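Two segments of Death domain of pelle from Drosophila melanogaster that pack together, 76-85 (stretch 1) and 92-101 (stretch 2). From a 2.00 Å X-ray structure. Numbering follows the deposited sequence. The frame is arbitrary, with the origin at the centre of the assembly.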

# COMPACT_ATOMS: atom_id res chain seq x y z
N THR A 76 -10.88 -2.53 2.74
CA THR A 76 -12.23 -2.59 2.16
C THR A 76 -13.23 -1.70 2.87
O THR A 76 -12.99 -1.23 3.99
CB THR A 76 -12.79 -4.03 2.22
OG1 THR A 76 -13.02 -4.39 3.59
CG2 THR A 76 -11.82 -5.03 1.58
N VAL A 77 -14.38 -1.49 2.23
CA VAL A 77 -15.43 -0.66 2.80
C VAL A 77 -15.93 -1.31 4.09
O VAL A 77 -16.27 -0.62 5.04
CB VAL A 77 -16.60 -0.44 1.81
CG1 VAL A 77 -17.67 0.41 2.45
CG2 VAL A 77 -16.11 0.24 0.55
N GLN A 78 -15.95 -2.64 4.14
CA GLN A 78 -16.40 -3.33 5.34
C GLN A 78 -15.47 -3.00 6.52
O GLN A 78 -15.93 -2.74 7.63
CB GLN A 78 -16.48 -4.84 5.13
CG GLN A 78 -17.04 -5.58 6.34
CD GLN A 78 -17.16 -7.07 6.13
OE1 GLN A 78 -16.55 -7.85 6.86
NE2 GLN A 78 -17.95 -7.47 5.15
N THR A 79 -14.17 -2.99 6.26
CA THR A 79 -13.20 -2.68 7.31
C THR A 79 -13.38 -1.24 7.77
O THR A 79 -13.27 -0.94 8.96
CB THR A 79 -11.75 -2.97 6.84
OG1 THR A 79 -11.65 -4.35 6.50
CG2 THR A 79 -10.74 -2.66 7.94
N LEU A 80 -13.73 -0.36 6.83
CA LEU A 80 -13.98 1.05 7.14
C LEU A 80 -15.24 1.13 8.02
O LEU A 80 -15.29 1.90 8.98
CB LEU A 80 -14.19 1.84 5.84
CG LEU A 80 -14.49 3.34 5.99
CD1 LEU A 80 -13.30 4.06 6.66
CD2 LEU A 80 -14.78 3.93 4.62
N PHE A 81 -16.24 0.33 7.68
CA PHE A 81 -17.50 0.25 8.42
C PHE A 81 -17.18 -0.15 9.88
O PHE A 81 -17.66 0.48 10.82
CB PHE A 81 -18.41 -0.78 7.75
CG PHE A 81 -19.81 -0.82 8.29
CD1 PHE A 81 -20.77 0.11 7.87
CD2 PHE A 81 -20.20 -1.82 9.19
CE1 PHE A 81 -22.09 0.05 8.34
CE2 PHE A 81 -21.52 -1.89 9.66
CZ PHE A 81 -22.46 -0.96 9.23
N ALA A 82 -16.33 -1.16 10.04
CA ALA A 82 -15.93 -1.65 11.37
C ALA A 82 -15.19 -0.58 12.17
O ALA A 82 -15.36 -0.49 13.40
CB ALA A 82 -15.07 -2.91 11.24
N LEU A 83 -14.37 0.22 11.50
CA LEU A 83 -13.63 1.29 12.17
C LEU A 83 -14.61 2.32 12.70
O LEU A 83 -14.49 2.78 13.84
CB LEU A 83 -12.64 1.96 11.21
CG LEU A 83 -11.93 3.22 11.72
CD1 LEU A 83 -11.08 2.91 12.96
CD2 LEU A 83 -11.05 3.81 10.62
N PHE A 84 -15.58 2.70 11.86
CA PHE A 84 -16.59 3.66 12.27
C PHE A 84 -17.35 3.09 13.47
O PHE A 84 -17.61 3.80 14.44
CB PHE A 84 -17.57 3.92 11.11
CG PHE A 84 -16.97 4.67 9.95
CD1 PHE A 84 -15.88 5.52 10.13
CD2 PHE A 84 -17.52 4.55 8.68
CE1 PHE A 84 -15.36 6.25 9.06
CE2 PHE A 84 -17.01 5.27 7.60
CZ PHE A 84 -15.92 6.12 7.79
N LYS A 85 -17.66 1.80 13.40
CA LYS A 85 -18.39 1.12 14.46
C LYS A 85 -17.62 1.19 15.78
O LYS A 85 -18.21 1.48 16.83
CB LYS A 85 -18.66 -0.34 14.09
CG LYS A 85 -19.48 -1.11 15.12
CD LYS A 85 -19.69 -2.56 14.70
CE LYS A 85 -20.52 -3.34 15.72
NZ LYS A 85 -19.83 -3.52 17.03
N ALA A 92 -21.70 7.91 10.03
CA ALA A 92 -20.68 7.61 9.02
C ALA A 92 -21.00 6.22 8.46
O ALA A 92 -20.98 6.01 7.25
CB ALA A 92 -19.28 7.65 9.63
N MET A 93 -21.33 5.30 9.36
CA MET A 93 -21.70 3.93 8.98
C MET A 93 -22.92 3.95 8.05
O MET A 93 -22.97 3.22 7.06
CB MET A 93 -22.04 3.11 10.22
CG MET A 93 -20.87 2.85 11.15
SD MET A 93 -21.40 2.32 12.79
CE MET A 93 -21.89 0.67 12.46
N ARG A 94 -23.90 4.79 8.37
CA ARG A 94 -25.11 4.86 7.56
C ARG A 94 -24.81 5.34 6.14
O ARG A 94 -25.38 4.82 5.18
CB ARG A 94 -26.16 5.77 8.22
CG ARG A 94 -27.58 5.45 7.78
CD ARG A 94 -28.60 6.34 8.49
NE ARG A 94 -28.35 7.74 8.16
CZ ARG A 94 -28.81 8.35 7.07
NH1 ARG A 94 -29.58 7.71 6.20
NH2 ARG A 94 -28.38 9.57 6.79
N LEU A 95 -23.90 6.29 6.01
CA LEU A 95 -23.54 6.83 4.70
C LEU A 95 -22.95 5.79 3.75
O LEU A 95 -23.05 5.94 2.53
CB LEU A 95 -22.59 8.03 4.85
CG LEU A 95 -23.26 9.32 5.32
CD1 LEU A 95 -22.22 10.41 5.54
CD2 LEU A 95 -24.31 9.77 4.29
N ILE A 96 -22.33 4.75 4.31
CA ILE A 96 -21.75 3.69 3.49
C ILE A 96 -22.47 2.35 3.61
O ILE A 96 -21.96 1.33 3.14
CB ILE A 96 -20.24 3.47 3.81
CG1 ILE A 96 -20.04 3.16 5.30
CG2 ILE A 96 -19.42 4.67 3.37
CD1 ILE A 96 -18.65 2.62 5.63
N LYS A 97 -23.68 2.36 4.18
CA LYS A 97 -24.44 1.13 4.36
C LYS A 97 -24.74 0.39 3.06
O LYS A 97 -24.79 -0.83 3.03
CB LYS A 97 -25.76 1.40 5.09
CG LYS A 97 -26.81 2.14 4.27
CD LYS A 97 -28.03 2.51 5.11
CE LYS A 97 -28.98 3.42 4.34
NZ LYS A 97 -29.51 2.77 3.10
N ASP A 98 -24.87 1.15 1.97
CA ASP A 98 -25.19 0.58 0.67
C ASP A 98 -24.04 -0.17 -0.02
O ASP A 98 -24.26 -0.86 -1.02
CB ASP A 98 -25.75 1.67 -0.25
CG ASP A 98 -26.92 2.43 0.38
OD1 ASP A 98 -27.76 1.78 1.04
OD2 ASP A 98 -26.99 3.67 0.23
N TYR A 99 -22.84 -0.05 0.54
CA TYR A 99 -21.65 -0.71 -0.02
C TYR A 99 -21.15 -1.80 0.91
O TYR A 99 -20.02 -2.30 0.78
CB TYR A 99 -20.56 0.32 -0.28
CG TYR A 99 -20.97 1.34 -1.31
CD1 TYR A 99 -20.77 1.10 -2.67
CD2 TYR A 99 -21.58 2.53 -0.93
CE1 TYR A 99 -21.19 2.01 -3.63
CE2 TYR A 99 -22.00 3.45 -1.88
CZ TYR A 99 -21.80 3.19 -3.23
OH TYR A 99 -22.22 4.09 -4.17
N VAL A 100 -22.00 -2.17 1.86
CA VAL A 100 -21.71 -3.19 2.85
C VAL A 100 -22.93 -4.12 2.89
O VAL A 100 -24.02 -3.72 2.46
CB VAL A 100 -21.49 -2.54 4.24
CG1 VAL A 100 -21.46 -3.57 5.33
CG2 VAL A 100 -20.19 -1.74 4.26
N SER A 101 -22.73 -5.35 3.35
CA SER A 101 -23.82 -6.33 3.44
C SER A 101 -24.94 -5.86 4.36
O SER A 101 -24.68 -5.30 5.43
CB SER A 101 -23.29 -7.68 3.92
OG SER A 101 -24.35 -8.58 4.16
O HOH W 1 -20.20 -6.83 3.66

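How do the two backbones lie against each other? Stretch 1 is helical from Val77 through Lys85, whereas stretch 2 begins in a helix and continues through a short 3-10 segment at Lys97 and Asp98 into an open chain. The two run in opposite senses: Phe81 CA lies 5.6 Å from Met93 CA, and Gln78 CA lies 5.9 Å from Val100 CA, so the contact moves back along stretch 1 as it moves forward along stretch 2. Thr76 caps the start of the first helix, its OG1 accepting from Thr79 N at 3.2 Å. No direct hydrogen bond joins the stretches, and together they bury 591 Å², largely through apolar side chains.

What does Met93, the residue with the most covered surface, do here? Its side chain touches Phe81, Phe84 and Lys85. Its CG meets Phe84 CB at 3.5 Å, its SD comes within 3.6 Å of Lys85 CA, and its CE lies 3.8 Å from Lys85 CB, while the end of the lysine leads away. The methyl CE of Met93 sits 4.1 Å from the centroid of the Phe81 ring, a CH-pi contact in which weakly polarized C-H bonds meet the electron-rich face.

How is the Phe81 ring enclosed? Its CA-to-CB bond points sideways, but with chi1 in the t well the ring reaches stretch 2. Met93 CE covers one face and Val100 CG1 the opposite one, while Ile96 CD1 lies at the edge, 4.0 Å from Phe81 CD1. The ring also approaches backbone, with Phe81 CE1 3.5 Å from Met93 O. That carbonyl remains engaged in its own stretch, Met93 O accepting from Ile96 N at 3.2 Å.

Why does so much converge on Ile96 and its neighbours? Ile96 points toward stretch 1, and its CD1 lies 3.7 Å from Phe84 CE2, 4.0 Å from Val77 CG1 and 4.2 Å from Leu80 CD2, so one methyl fills the space among several helix side chains. Nearby, Ala92 CB stands 3.7 Å from the centroid of the Phe84 ring and almost on its normal, a CH-pi contact over the ring face. At the other end, Val77 CG1 meets Val100 CG2 at 3.8 Å.

Does anything polar link the stretches? One water does, accepting from Gln78 NE2 at 2.8 Å and from Ser101 N at 2.9 Å, and so bridging a side chain of the helix to the backbone of the open chain.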